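Local coordinates for regulatory protein RecX (Lactobacillus reuteri, PDB 3D5L), which probably modulates the activity of the recombinase RecA, as a protein of the RecX family, at residues Gln74-Glu78 and Ser79-Lys83; Glu93-Glu96 and Pro97-Lys101; Ser116-Arg119 and Thr120-Thr124; Gly130-Arg133 and Gln134-Gln138; Ser144-Asp147 and Asp148-Gln152. All coordinates share one frame; numbering follows the deposited sequence.

Contact 1: residues Gln74-Glu78 and Ser79-Lys83; sequences QMRTE and SDIVK
Thr77 and Asp80 meet where helix 78-87 begins, their side chains crossing at a slant. Thr77 holds the N-cap position and Asp80 stands three residues on, its CG anti to its own carbonyl carbon (chi1 -76°), which folds the carboxylate back over the cap. There Thr77 N donates to Asp80 OD2 at 3.0 Å along an almost straight line (173°), although the oxygen is met from above the carboxylate plane. This is the N-cap N-H given to the N3 side chain, one of the two bonds of a capping box. On the flank, Thr77 OG1 gives its proton to Ser79 OG at 3.0 Å, and Ser79 OG also bonds Lys139 O. A water donates to Asp80 OD2 at 2.8 Å and accepts from Arg76 NH1 at 3.3 Å, while Arg76 NH2 bonds Tyr70 O and the guanidinium makes a cation-pi contact with Tyr70. One residue beyond Asp80, Ile81 CD1 lies 4.0 Å from Arg76 CB. Were Asp80 replaced by an alanine, Thr77 N would probably lose its acceptor and the water one of its partners. With a backbone N-H, a water and the helix start around it, the Asp80 carboxylate probably favours its charged form, which suits the amino end of a helix.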
loop_
_atom_site.group_PDB
_atom_site.type_symbol
_atom_site.label_atom_id
_atom_site.label_comp_id
_atom_site.label_asym_id
_atom_site.label_seq_id
_atom_site.Cartn_x
_atom_site.Cartn_y
_atom_site.Cartn_z
ATOM N N GLN A 74 -2.317 9.505 -1.875
ATOM C CA GLN A 74 -1.177 9.208 -1.009
ATOM C C GLN A 74 -0.519 7.874 -1.323
ATOM O O GLN A 74 -1.062 7.045 -2.048
ATOM C CB GLN A 74 -1.611 9.181 0.463
ATOM C CG GLN A 74 -1.958 10.531 1.068
ATOM C CD GLN A 74 -2.605 10.411 2.441
ATOM O OE1 GLN A 74 -3.131 11.390 2.977
ATOM N NE2 GLN A 74 -2.569 9.207 3.012
ATOM N N MET A 75 0.647 7.672 -0.720
ATOM C CA MET A 75 1.447 6.460 -0.865
ATOM C C MET A 75 0.709 5.284 -0.198
ATOM O O MET A 75 0.163 5.440 0.892
ATOM C CB MET A 75 2.798 6.705 -0.192
ATOM C CG MET A 75 3.826 5.591 -0.325
ATOM S SD MET A 75 5.395 6.060 0.484
ATOM C CE MET A 75 5.926 7.433 -0.624
ATOM N N ARG A 76 0.705 4.123 -0.859
ATOM C CA ARG A 76 0.032 2.917 -0.366
ATOM C C ARG A 76 0.881 1.662 -0.502
ATOM O O ARG A 76 1.663 1.538 -1.444
ATOM C CB ARG A 76 -1.251 2.632 -1.157
ATOM C CG ARG A 76 -2.086 3.827 -1.539
ATOM C CD ARG A 76 -2.779 4.450 -0.354
ATOM N NE ARG A 76 -3.646 5.529 -0.800
ATOM C CZ ARG A 76 -4.398 6.262 0.007
ATOM N NH1 ARG A 76 -4.391 6.034 1.323
ATOM N NH2 ARG A 76 -5.159 7.222 -0.503
ATOM N N THR A 77 0.684 0.721 0.422
ATOM C CA THR A 77 1.378 -0.567 0.394
ATOM C C THR A 77 0.430 -1.493 -0.357
ATOM O O THR A 77 -0.704 -1.113 -0.680
ATOM C CB THR A 77 1.545 -1.192 1.798
ATOM O OG1 THR A 77 0.250 -1.345 2.395
ATOM C CG2 THR A 77 2.426 -0.332 2.691
ATOM N N GLU A 78 0.885 -2.709 -0.617
ATOM C CA GLU A 78 0.057 -3.683 -1.305
ATOM C C GLU A 78 -1.114 -4.038 -0.393
ATOM O O GLU A 78 -2.260 -4.124 -0.832
ATOM C CB GLU A 78 0.882 -4.934 -1.618
ATOM C CG GLU A 78 0.055 -6.122 -2.061
ATOM C CD GLU A 78 0.907 -7.333 -2.396
ATOM O OE1 GLU A 78 1.687 -7.255 -3.379
ATOM O OE2 GLU A 78 0.791 -8.356 -1.673
ATOM N N SER A 79 -0.823 -4.234 0.887
ATOM C CA SER A 79 -1.868 -4.581 1.836
ATOM C C SER A 79 -2.893 -3.459 1.983
ATOM O O SER A 79 -4.002 -3.701 2.449
ATOM C CB SER A 79 -1.270 -4.939 3.200
ATOM O OG SER A 79 -0.668 -3.821 3.814
ATOM N N ASP A 80 -2.529 -2.233 1.602
ATOM C CA ASP A 80 -3.488 -1.128 1.673
ATOM C C ASP A 80 -4.457 -1.299 0.508
ATOM O O ASP A 80 -5.660 -1.090 0.646
ATOM C CB ASP A 80 -2.803 0.238 1.548
ATOM C CG ASP A 80 -2.076 0.657 2.817
ATOM O OD1 ASP A 80 -2.463 0.199 3.921
ATOM O OD2 ASP A 80 -1.128 1.469 2.704
ATOM N N ILE A 81 -3.916 -1.684 -0.643
ATOM C CA ILE A 81 -4.727 -1.897 -1.833
ATOM C C ILE A 81 -5.693 -3.069 -1.645
ATOM O O ILE A 81 -6.863 -2.971 -1.997
ATOM C CB ILE A 81 -3.840 -2.171 -3.047
ATOM C CG1 ILE A 81 -2.901 -0.984 -3.277
ATOM C CG2 ILE A 81 -4.705 -2.452 -4.271
ATOM C CD1 ILE A 81 -3.610 0.336 -3.494
ATOM N N VAL A 82 -5.182 -4.168 -1.090
ATOM C CA VAL A 82 -5.967 -5.373 -0.810
ATOM C C VAL A 82 -7.075 -5.032 0.178
ATOM O O VAL A 82 -8.234 -5.384 -0.015
ATOM C CB VAL A 82 -5.080 -6.474 -0.176
ATOM C CG1 VAL A 82 -5.929 -7.594 0.382
ATOM C CG2 VAL A 82 -4.110 -7.017 -1.213
ATOM N N LYS A 83 -6.697 -4.336 1.241
ATOM C CA LYS A 83 -7.631 -3.925 2.267
ATOM C C LYS A 83 -8.681 -2.990 1.671
ATOM O O LYS A 83 -9.845 -2.998 2.080
ATOM C CB LYS A 83 -6.852 -3.240 3.390
ATOM C CG LYS A 83 -7.647 -2.959 4.641
ATOM C CD LYS A 83 -6.718 -2.643 5.810
ATOM C CE LYS A 83 -7.529 -2.315 7.054
ATOM N NZ LYS A 83 -8.497 -3.420 7.374
HETATM O O HOH W 1 -2.282 4.015 2.796
#

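Contact 2: residues Glu93-Glu96 and Pro97-Lys101; sequences EFVE and PILKK
Pro97 sits against the preceding turn of helix 92-104, where its ring carbon CG comes within 3.2 Å of Glu93 O and its CD within 3.1 Å of Phe94 O. Having no N-H, the proline cannot bond Glu93 O, and the helix kinks here; regular pairing resumes with Ile98 N donating to Phe94 O at 3.0 Å. Beyond it, Val95 and Leu99 lie side by side pointing the same way: the Val95 torsion (chi1 -179°) places CG1 beside the carbonyl carbon, on the side of the following turn, where Leu99 CD1 lies 4.2 Å from it. Both segments fall in the first of the three-helix domains of RecX, a sequence family grouped with helix-turn-helix proteins, and the apolar side of this helix is covered from two directions. Phe94 and Ile98 pack on helix 48-71, through Thr56, Gln60 and Ala63, whereas Leu99 reaches Ile81 and Val82 of helix 78-87. Between Phe94 and Ile98 themselves the touch is Phe94 CB to Ile98 CD1, at 4.2 Å. Glu96 also starts with CG anti to its N but bends at chi2 (54°), which brings OE1 to 4.4 Å from Leu99 CD1. One turn on, the exposed, extended Lys100 meets Glu96 through its backbone, Lys100 N donating to Glu96 O at 2.9 Å.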
loop_
_atom_site.group_PDB
_atom_site.type_symbol
_atom_site.label_atom_id
_atom_site.label_comp_id
_atom_site.label_asym_id
_atom_site.label_seq_id
_atom_site.Cartn_x
_atom_site.Cartn_y
_atom_site.Cartn_z
ATOM N N GLU A 93 -12.057 -12.828 -6.940
ATOM C CA GLU A 93 -11.311 -13.297 -8.099
ATOM C C GLU A 93 -10.653 -12.111 -8.820
ATOM O O GLU A 93 -9.825 -12.309 -9.706
ATOM C CB GLU A 93 -12.224 -14.072 -9.067
ATOM C CG GLU A 93 -13.387 -13.258 -9.628
ATOM C CD GLU A 93 -14.679 -13.492 -8.873
ATOM O OE1 GLU A 93 -14.610 -13.752 -7.648
ATOM O OE2 GLU A 93 -15.762 -13.412 -9.504
ATOM N N PHE A 94 -11.020 -10.885 -8.438
ATOM C CA PHE A 94 -10.438 -9.691 -9.066
ATOM C C PHE A 94 -9.210 -9.163 -8.329
ATOM O O PHE A 94 -8.391 -8.454 -8.918
ATOM C CB PHE A 94 -11.438 -8.521 -9.137
ATOM C CG PHE A 94 -12.677 -8.803 -9.928
ATOM C CD1 PHE A 94 -12.721 -9.840 -10.850
ATOM C CD2 PHE A 94 -13.796 -7.992 -9.782
ATOM C CE1 PHE A 94 -13.851 -10.062 -11.610
ATOM C CE2 PHE A 94 -14.935 -8.209 -10.545
ATOM C CZ PHE A 94 -14.962 -9.246 -11.460
ATOM N N VAL A 95 -9.103 -9.487 -7.044
ATOM C CA VAL A 95 -8.001 -9.012 -6.214
ATOM C C VAL A 95 -6.615 -9.236 -6.811
ATOM O O VAL A 95 -5.912 -8.279 -7.151
ATOM C CB VAL A 95 -8.030 -9.666 -4.804
ATOM C CG1 VAL A 95 -6.879 -9.131 -3.961
ATOM C CG2 VAL A 95 -9.360 -9.391 -4.125
ATOM N N GLU A 96 -6.226 -10.501 -6.922
ATOM C CA GLU A 96 -4.916 -10.863 -7.448
ATOM C C GLU A 96 -4.636 -10.279 -8.842
ATOM O O GLU A 96 -3.530 -9.810 -9.089
ATOM C CB GLU A 96 -4.764 -12.395 -7.456
ATOM C CG GLU A 96 -3.316 -12.891 -7.528
ATOM C CD GLU A 96 -2.420 -12.310 -6.426
ATOM O OE1 GLU A 96 -2.767 -12.437 -5.222
ATOM O OE2 GLU A 96 -1.363 -11.725 -6.771
ATOM N N PRO A 97 -5.620 -10.318 -9.771
ATOM C CA PRO A 97 -5.393 -9.762 -11.113
ATOM C C PRO A 97 -5.115 -8.255 -11.065
ATOM O O PRO A 97 -4.222 -7.761 -11.745
ATOM C CB PRO A 97 -6.695 -10.087 -11.857
ATOM C CG PRO A 97 -7.137 -11.357 -11.206
ATOM C CD PRO A 97 -6.888 -11.067 -9.736
ATOM N N ILE A 98 -5.886 -7.529 -10.259
ATOM C CA ILE A 98 -5.707 -6.083 -10.117
ATOM C C ILE A 98 -4.371 -5.767 -9.445
ATOM O O ILE A 98 -3.673 -4.852 -9.866
ATOM C CB ILE A 98 -6.900 -5.458 -9.315
ATOM C CG1 ILE A 98 -8.133 -5.392 -10.221
ATOM C CG2 ILE A 98 -6.543 -4.068 -8.769
ATOM C CD1 ILE A 98 -9.371 -4.852 -9.551
ATOM N N LEU A 99 -4.005 -6.527 -8.413
ATOM C CA LEU A 99 -2.725 -6.304 -7.737
ATOM C C LEU A 99 -1.615 -6.507 -8.748
ATOM O O LEU A 99 -0.641 -5.751 -8.775
ATOM C CB LEU A 99 -2.500 -7.286 -6.584
ATOM C CG LEU A 99 -3.303 -7.147 -5.290
ATOM C CD1 LEU A 99 -2.802 -8.182 -4.281
ATOM C CD2 LEU A 99 -3.151 -5.740 -4.724
ATOM N N LYS A 100 -1.774 -7.545 -9.567
ATOM C CA LYS A 100 -0.810 -7.878 -10.605
ATOM C C LYS A 100 -0.761 -6.771 -11.646
ATOM O O LYS A 100 0.321 -6.347 -12.056
ATOM C CB LYS A 100 -1.195 -9.188 -11.290
ATOM C CG LYS A 100 -0.195 -9.646 -12.334
ATOM C CD LYS A 100 -0.684 -10.894 -13.052
ATOM C CE LYS A 100 0.314 -11.357 -14.113
ATOM N NZ LYS A 100 -0.186 -12.564 -14.830
ATOM N N LYS A 101 -1.930 -6.309 -12.081
ATOM C CA LYS A 101 -1.979 -5.250 -13.074
ATOM C C LYS A 101 -1.386 -3.950 -12.548
ATOM O O LYS A 101 -0.657 -3.263 -13.262
ATOM C CB LYS A 101 -3.414 -5.005 -13.555
ATOM C CG LYS A 101 -3.502 -3.817 -14.514
ATOM C CD LYS A 101 -4.813 -3.751 -15.303
ATOM C CE LYS A 101 -4.725 -2.624 -16.345
ATOM N NZ LYS A 101 -5.943 -2.488 -17.203
#

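Contact 3: residues Ser116-Arg119 and Thr120-Thr124; sequences SYVR and TMINT
Met121 lies over one face of the Tyr117 ring. Its CG stands 4.0 Å from the ring centroid, 27° off the normal, a CH-pi contact displaced toward the rim; its SD, at 4.6 Å from the same centroid, adds an oblique Met-aromatic contact. Bends at chi2 and chi3 bring Met121 CE back to 3.8 Å from Tyr117 CE1, placing the methyl near the phenol end of the ring. Among the hydrogen bonds, Ser116 O takes two from one residue: Thr120 N and Thr120 OG1, each at 3.0 Å and arriving from opposite faces of the carbonyl plane; the side-chain bond directs the hydroxyl proton back at the turn before. The apolar pair is Val118 and Ile122, with CG1 of the first 3.9 Å from CD1 of the second. A different kind of contact involves the Arg119 guanidinium: Ile122 CD1 lies over the rim of one face, and Ile122 CG2 is 3.7 Å from Arg119 NH1. In the second three-helix domain, helix 110-124 turns its Tyr117, Val118 and Met121 side onto Ile132 of helix 129-138, with Tyr117 also on Leu136 and its ring nearly parallel to that of His135.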
loop_
_atom_site.group_PDB
_atom_site.type_symbol
_atom_site.label_atom_id
_atom_site.label_comp_id
_atom_site.label_asym_id
_atom_site.label_seq_id
_atom_site.Cartn_x
_atom_site.Cartn_y
_atom_site.Cartn_z
ATOM N N SER A 116 10.760 4.488 2.565
ATOM C CA SER A 116 10.201 5.808 2.850
ATOM C C SER A 116 9.675 5.859 4.271
ATOM O O SER A 116 9.755 6.888 4.940
ATOM C CB SER A 116 9.049 6.128 1.892
ATOM O OG SER A 116 9.513 6.247 0.556
ATOM N N TYR A 117 9.113 4.740 4.717
ATOM C CA TYR A 117 8.578 4.663 6.062
ATOM C C TYR A 117 9.696 4.827 7.075
ATOM O O TYR A 117 9.576 5.601 8.023
ATOM C CB TYR A 117 7.889 3.321 6.289
ATOM C CG TYR A 117 7.335 3.170 7.684
ATOM C CD1 TYR A 117 6.099 3.720 8.027
ATOM C CD2 TYR A 117 8.049 2.488 8.667
ATOM C CE1 TYR A 117 5.584 3.592 9.306
ATOM C CE2 TYR A 117 7.545 2.355 9.961
ATOM C CZ TYR A 117 6.310 2.909 10.270
ATOM O OH TYR A 117 5.794 2.772 11.540
ATOM N N VAL A 118 10.786 4.098 6.874
ATOM C CA VAL A 118 11.911 4.174 7.800
ATOM C C VAL A 118 12.468 5.591 7.834
ATOM O O VAL A 118 12.664 6.155 8.911
ATOM C CB VAL A 118 13.019 3.162 7.426
ATOM C CG1 VAL A 118 14.263 3.408 8.261
ATOM C CG2 VAL A 118 12.513 1.740 7.679
ATOM N N ARG A 119 12.700 6.172 6.660
ATOM C CA ARG A 119 13.208 7.530 6.575
ATOM C C ARG A 119 12.318 8.499 7.366
ATOM O O ARG A 119 12.809 9.313 8.145
ATOM C CB ARG A 119 13.288 7.965 5.109
ATOM C CG ARG A 119 13.700 9.415 4.901
ATOM C CD ARG A 119 14.858 9.784 5.802
ATOM N NE ARG A 119 15.914 8.780 5.750
ATOM C CZ ARG A 119 17.066 8.870 6.407
ATOM N NH1 ARG A 119 17.317 9.927 7.175
ATOM N NH2 ARG A 119 17.963 7.897 6.296
ATOM N N THR A 120 11.008 8.411 7.168
ATOM C CA THR A 120 10.084 9.285 7.879
ATOM C C THR A 120 10.165 9.036 9.388
ATOM O O THR A 120 10.057 9.973 10.170
ATOM C CB THR A 120 8.623 9.065 7.441
ATOM O OG1 THR A 120 8.489 9.320 6.038
ATOM C CG2 THR A 120 7.702 10.008 8.196
ATOM N N MET A 121 10.339 7.776 9.794
ATOM C CA MET A 121 10.436 7.456 11.217
ATOM C C MET A 121 11.699 8.093 11.784
ATOM O O MET A 121 11.703 8.661 12.873
ATOM C CB MET A 121 10.489 5.939 11.439
ATOM C CG MET A 121 9.134 5.219 11.336
ATOM S SD MET A 121 7.807 6.003 12.321
ATOM C CE MET A 121 6.808 6.719 10.999
ATOM N N ILE A 122 12.783 8.000 11.032
ATOM C CA ILE A 122 14.034 8.587 11.469
ATOM C C ILE A 122 13.933 10.117 11.615
ATOM O O ILE A 122 14.603 10.715 12.460
ATOM C CB ILE A 122 15.144 8.205 10.490
ATOM C CG1 ILE A 122 15.500 6.737 10.709
ATOM C CG2 ILE A 122 16.357 9.112 10.673
ATOM C CD1 ILE A 122 16.553 6.205 9.762
ATOM N N ASN A 123 13.070 10.731 10.807
ATOM C CA ASN A 123 12.864 12.177 10.808
ATOM C C ASN A 123 11.849 12.705 11.825
ATOM O O ASN A 123 11.893 13.876 12.186
ATOM C CB ASN A 123 12.379 12.633 9.428
ATOM C CG ASN A 123 13.480 12.692 8.390
ATOM O OD1 ASN A 123 13.195 12.832 7.201
ATOM N ND2 ASN A 123 14.735 12.606 8.823
ATOM N N THR A 124 10.930 11.858 12.275
ATOM C CA THR A 124 9.887 12.314 13.182
ATOM C C THR A 124 9.630 11.429 14.400
ATOM O O THR A 124 8.731 11.720 15.194
ATOM C CB THR A 124 8.536 12.439 12.425
ATOM O OG1 THR A 124 8.086 11.130 12.044
ATOM C CG2 THR A 124 8.685 13.302 11.162
#

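Contact 4: residues Gly130-Arg133 and Gln134-Gln138; sequences GIIR and QHLRQ
Ile132 and Leu136 form the buried side of this helical turn, lying alongside each other with Ile132 CG2 at 3.9 Å from Leu136 CD1. In Ile132, CG1 is anti to the carbonyl carbon (chi1 -55°), which leaves CG2 anti to the backbone N and leaning toward Leu136. Leu136 N donates to Ile132 O at 2.9 Å. This face of helix 129-138 looks into the second three-helix domain of RecX, where Leu150 and Phe153 pack on Ile132, and Ile141 and Ile146 on Leu136. A second close contact joins two arginines: Arg133 CD rests 3.9 Å above the plane of the Arg137 guanidinium, over its centre, the two guanidinium planes being 60° apart. The like charges stay separate, with Arg133 NE 5.2 Å from Arg137 NH2, and Arg137 NE makes a salt bridge to Glu143 OE2, which probably eases their proximity. Shortening Arg133 to an alanine is likely to uncover that face of the Arg137 guanidinium and to cost the packing that Arg133 gives Ile146 and Leu150. Toward solvent the packing thins: Ile131 and exposed Gln134 point the same way, yet their side chains approach only at 4.1 Å, between Ile131 CD1 and Gln134 OE1.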
loop_
_atom_site.group_PDB
_atom_site.type_symbol
_atom_site.label_atom_id
_atom_site.label_comp_id
_atom_site.label_asym_id
_atom_site.label_seq_id
_atom_site.Cartn_x
_atom_site.Cartn_y
_atom_site.Cartn_z
ATOM N N GLY A 130 13.708 -2.907 16.119
ATOM C CA GLY A 130 12.798 -3.974 16.492
ATOM C C GLY A 130 11.343 -3.617 16.278
ATOM O O GLY A 130 10.570 -4.430 15.784
ATOM N N ILE A 131 10.968 -2.396 16.648
ATOM C CA ILE A 131 9.593 -1.939 16.487
ATOM C C ILE A 131 9.276 -1.588 15.031
ATOM O O ILE A 131 8.149 -1.819 14.564
ATOM C CB ILE A 131 9.308 -0.728 17.425
ATOM C CG1 ILE A 131 8.544 -1.207 18.666
ATOM C CG2 ILE A 131 8.501 0.345 16.709
ATOM C CD1 ILE A 131 9.191 -2.385 19.380
ATOM N N ILE A 132 10.261 -1.033 14.323
ATOM C CA ILE A 132 10.074 -0.675 12.920
ATOM C C ILE A 132 9.804 -1.972 12.170
ATOM O O ILE A 132 8.863 -2.061 11.385
ATOM C CB ILE A 132 11.339 -0.028 12.306
ATOM C CG1 ILE A 132 11.780 1.184 13.123
ATOM C CG2 ILE A 132 11.044 0.412 10.882
ATOM C CD1 ILE A 132 10.981 2.429 12.845
ATOM N N ARG A 133 10.633 -2.979 12.438
ATOM C CA ARG A 133 10.521 -4.297 11.814
ATOM C C ARG A 133 9.154 -4.918 12.094
ATOM O O ARG A 133 8.527 -5.513 11.217
ATOM C CB ARG A 133 11.623 -5.229 12.340
ATOM C CG ARG A 133 11.735 -6.568 11.595
ATOM C CD ARG A 133 12.809 -7.482 12.206
ATOM N NE ARG A 133 14.118 -6.845 12.268
ATOM C CZ ARG A 133 14.778 -6.608 13.402
ATOM N NH1 ARG A 133 14.244 -6.965 14.571
ATOM N NH2 ARG A 133 15.969 -6.005 13.375
ATOM N N GLN A 134 8.702 -4.780 13.330
ATOM C CA GLN A 134 7.416 -5.311 13.729
ATOM C C GLN A 134 6.286 -4.595 12.999
ATOM O O GLN A 134 5.319 -5.221 12.581
ATOM C CB GLN A 134 7.247 -5.160 15.242
ATOM C CG GLN A 134 5.893 -5.602 15.759
ATOM C CD GLN A 134 5.823 -5.605 17.276
ATOM O OE1 GLN A 134 6.050 -4.579 17.928
ATOM N NE2 GLN A 134 5.497 -6.764 17.848
ATOM N N HIS A 135 6.409 -3.281 12.836
ATOM C CA HIS A 135 5.372 -2.512 12.155
ATOM C C HIS A 135 5.285 -2.842 10.664
ATOM O O HIS A 135 4.195 -2.925 10.107
ATOM C CB HIS A 135 5.626 -1.017 12.318
ATOM C CG HIS A 135 4.520 -0.159 11.796
ATOM N ND1 HIS A 135 3.453 0.235 12.573
ATOM C CD2 HIS A 135 4.290 0.348 10.558
ATOM C CE1 HIS A 135 2.614 0.948 11.841
ATOM N NE2 HIS A 135 3.099 1.030 10.614
ATOM N N LEU A 136 6.432 -3.020 10.018
ATOM C CA LEU A 136 6.443 -3.339 8.595
ATOM C C LEU A 136 5.987 -4.771 8.322
ATOM O O LEU A 136 5.431 -5.051 7.262
ATOM C CB LEU A 136 7.835 -3.076 8.007
ATOM C CG LEU A 136 8.169 -1.574 7.981
ATOM C CD1 LEU A 136 9.642 -1.357 7.644
ATOM C CD2 LEU A 136 7.255 -0.858 6.974
ATOM N N ARG A 137 6.223 -5.677 9.270
ATOM C CA ARG A 137 5.774 -7.059 9.113
ATOM C C ARG A 137 4.245 -7.014 9.092
ATOM O O ARG A 137 3.607 -7.709 8.303
ATOM C CB ARG A 137 6.241 -7.938 10.284
ATOM C CG ARG A 137 7.629 -8.549 10.131
ATOM C CD ARG A 137 8.113 -9.163 11.455
ATOM N NE ARG A 137 9.334 -9.947 11.291
ATOM C CZ ARG A 137 10.115 -10.360 12.289
ATOM N NH1 ARG A 137 9.816 -10.062 13.551
ATOM N NH2 ARG A 137 11.194 -11.087 12.024
ATOM N N GLN A 138 3.665 -6.171 9.942
ATOM C CA GLN A 138 2.205 -6.032 10.012
ATOM C C GLN A 138 1.614 -5.379 8.763
ATOM O O GLN A 138 0.438 -5.557 8.467
ATOM C CB GLN A 138 1.794 -5.216 11.247
ATOM C CG GLN A 138 2.096 -5.873 12.595
ATOM C CD GLN A 138 1.574 -5.050 13.784
ATOM O OE1 GLN A 138 0.361 -4.843 13.932
ATOM N NE2 GLN A 138 2.490 -4.579 14.634
#

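Contact 5: residues Ser144-Asp147 and Asp148-Gln152; sequences SDID and DALTQ
Asp148 OD2 accepts from two partners, a water at 2.9 Å and His111 NE2 of helix 110-124. The same water donates to Asp145 OD1 at 2.7 Å and accepts from Ser144 OG at 3.0 Å, so one molecule spans three side chains, two adjacent in one turn and one in the next. It also mediates between two acids whose nearest oxygens, Asp145 OD1 and Asp148 OD2, are 4.6 Å apart; the shared proton donor and the histidine probably soften that repulsion. Asp148 CG is anti to its carbonyl carbon (chi1 -67°), which swings the carboxylate back toward the preceding turn. There it lies near Ser144 O without bonding it, both being acceptors; the bond is made by Asp148 N, which donates to Ser144 O at 3.1 Å. Apart from His111, these groups belong to helix 143-149, within the second three-helix domain of RecX, a family grouped with helix-turn-helix proteins. Ile146, with Leu150 near the end of the stretch, supplies an apolar side that packs on helix 129-138. The two lie side by side, Ile146 CG2 and Leu150 CD2 being 3.6 Å apart. The Leu150 torsions (chi1 -107°, chi2 27°) fall away from the staggered positions, and its side chain also touches Ile132 of the neighbouring helix. Buried Ala149 touches Val118 of helix 110-124, and its CB is 3.5 Å from Asp145 O within the helix.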
loop_
_atom_site.group_PDB
_atom_site.type_symbol
_atom_site.label_atom_id
_atom_site.label_comp_id
_atom_site.label_asym_id
_atom_site.label_seq_id
_atom_site.Cartn_x
_atom_site.Cartn_y
_atom_site.Cartn_z
ATOM N N SER A 144 13.062 -9.473 3.704
ATOM C CA SER A 144 14.107 -8.930 2.844
ATOM C C SER A 144 13.908 -7.430 2.626
ATOM O O SER A 144 14.860 -6.665 2.716
ATOM C CB SER A 144 14.102 -9.646 1.504
ATOM O OG SER A 144 12.894 -9.397 0.829
ATOM N N ASP A 145 12.676 -7.009 2.337
ATOM C CA ASP A 145 12.383 -5.586 2.136
ATOM C C ASP A 145 12.534 -4.830 3.467
ATOM O O ASP A 145 12.862 -3.646 3.493
ATOM C CB ASP A 145 10.949 -5.376 1.605
ATOM C CG ASP A 145 10.766 -5.857 0.174
ATOM O OD1 ASP A 145 11.773 -6.014 -0.541
ATOM O OD2 ASP A 145 9.608 -6.064 -0.262
ATOM N N ILE A 146 12.295 -5.519 4.576
ATOM C CA ILE A 146 12.423 -4.868 5.879
ATOM C C ILE A 146 13.873 -4.657 6.259
ATOM O O ILE A 146 14.243 -3.600 6.778
ATOM C CB ILE A 146 11.749 -5.680 6.997
ATOM C CG1 ILE A 146 10.229 -5.616 6.823
ATOM C CG2 ILE A 146 12.192 -5.137 8.357
ATOM C CD1 ILE A 146 9.480 -6.740 7.492
ATOM N N ASP A 147 14.692 -5.672 6.014
ATOM C CA ASP A 147 16.101 -5.569 6.337
ATOM C C ASP A 147 16.716 -4.468 5.474
ATOM O O ASP A 147 17.509 -3.671 5.970
ATOM C CB ASP A 147 16.817 -6.905 6.102
ATOM C CG ASP A 147 16.349 -8.003 7.057
ATOM O OD1 ASP A 147 15.931 -7.668 8.190
ATOM O OD2 ASP A 147 16.402 -9.200 6.674
ATOM N N ASP A 148 16.340 -4.410 4.196
ATOM C CA ASP A 148 16.863 -3.367 3.306
ATOM C C ASP A 148 16.525 -1.963 3.837
ATOM O O ASP A 148 17.370 -1.072 3.866
ATOM C CB ASP A 148 16.300 -3.512 1.877
ATOM C CG ASP A 148 16.791 -4.771 1.169
ATOM O OD1 ASP A 148 17.747 -5.407 1.668
ATOM O OD2 ASP A 148 16.232 -5.126 0.103
ATOM N N ALA A 149 15.285 -1.770 4.267
ATOM C CA ALA A 149 14.855 -0.476 4.790
ATOM C C ALA A 149 15.552 -0.134 6.104
ATOM O O ALA A 149 15.879 1.022 6.351
ATOM C CB ALA A 149 13.338 -0.472 4.981
ATOM N N LEU A 150 15.778 -1.152 6.937
ATOM C CA LEU A 150 16.423 -0.976 8.240
ATOM C C LEU A 150 17.908 -0.684 8.128
ATOM O O LEU A 150 18.579 -0.465 9.135
ATOM C CB LEU A 150 16.216 -2.226 9.112
ATOM C CG LEU A 150 15.227 -2.117 10.283
ATOM C CD1 LEU A 150 14.185 -1.066 10.001
ATOM C CD2 LEU A 150 14.581 -3.476 10.532
ATOM N N THR A 151 18.421 -0.683 6.905
ATOM C CA THR A 151 19.825 -0.405 6.703
ATOM C C THR A 151 20.136 1.079 6.972
ATOM O O THR A 151 21.256 1.434 7.332
ATOM C CB THR A 151 20.250 -0.818 5.276
ATOM O OG1 THR A 151 21.620 -1.209 5.303
ATOM C CG2 THR A 151 20.057 0.324 4.272
ATOM N N GLN A 152 19.137 1.942 6.821
ATOM C CA GLN A 152 19.331 3.369 7.076
ATOM C C GLN A 152 19.535 3.542 8.579
ATOM O O GLN A 152 20.084 4.544 9.027
ATOM C CB GLN A 152 18.089 4.184 6.685
ATOM C CG GLN A 152 17.466 3.857 5.349
ATOM C CD GLN A 152 16.164 4.603 5.137
ATOM O OE1 GLN A 152 15.339 4.224 4.309
ATOM N NE2 GLN A 152 15.975 5.675 5.888
HETATM O O HOH W 2 14.194 -7.103 -0.613
#

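The five contacts follow in series along the chain. Contacts 1 and 2 belong to the first three-helix domain, on helices 78-87 and 92-104; their centres are 13 Å apart, and they touch through Val82, Ile81 and Leu99. Contacts 3, 4 and 5 occupy helices 110-124, 129-138 and 143-149 of the second, with centres 11 to 13 Å apart and each touching the other two, so together they outline its core. Among the five, contact 1 touches the second group only through Met75 and Ser116, in contact 3, whereas contact 2 lies about 30 Å from contact 3, centre to centre. This part of the chain is thus a succession of three-helix units.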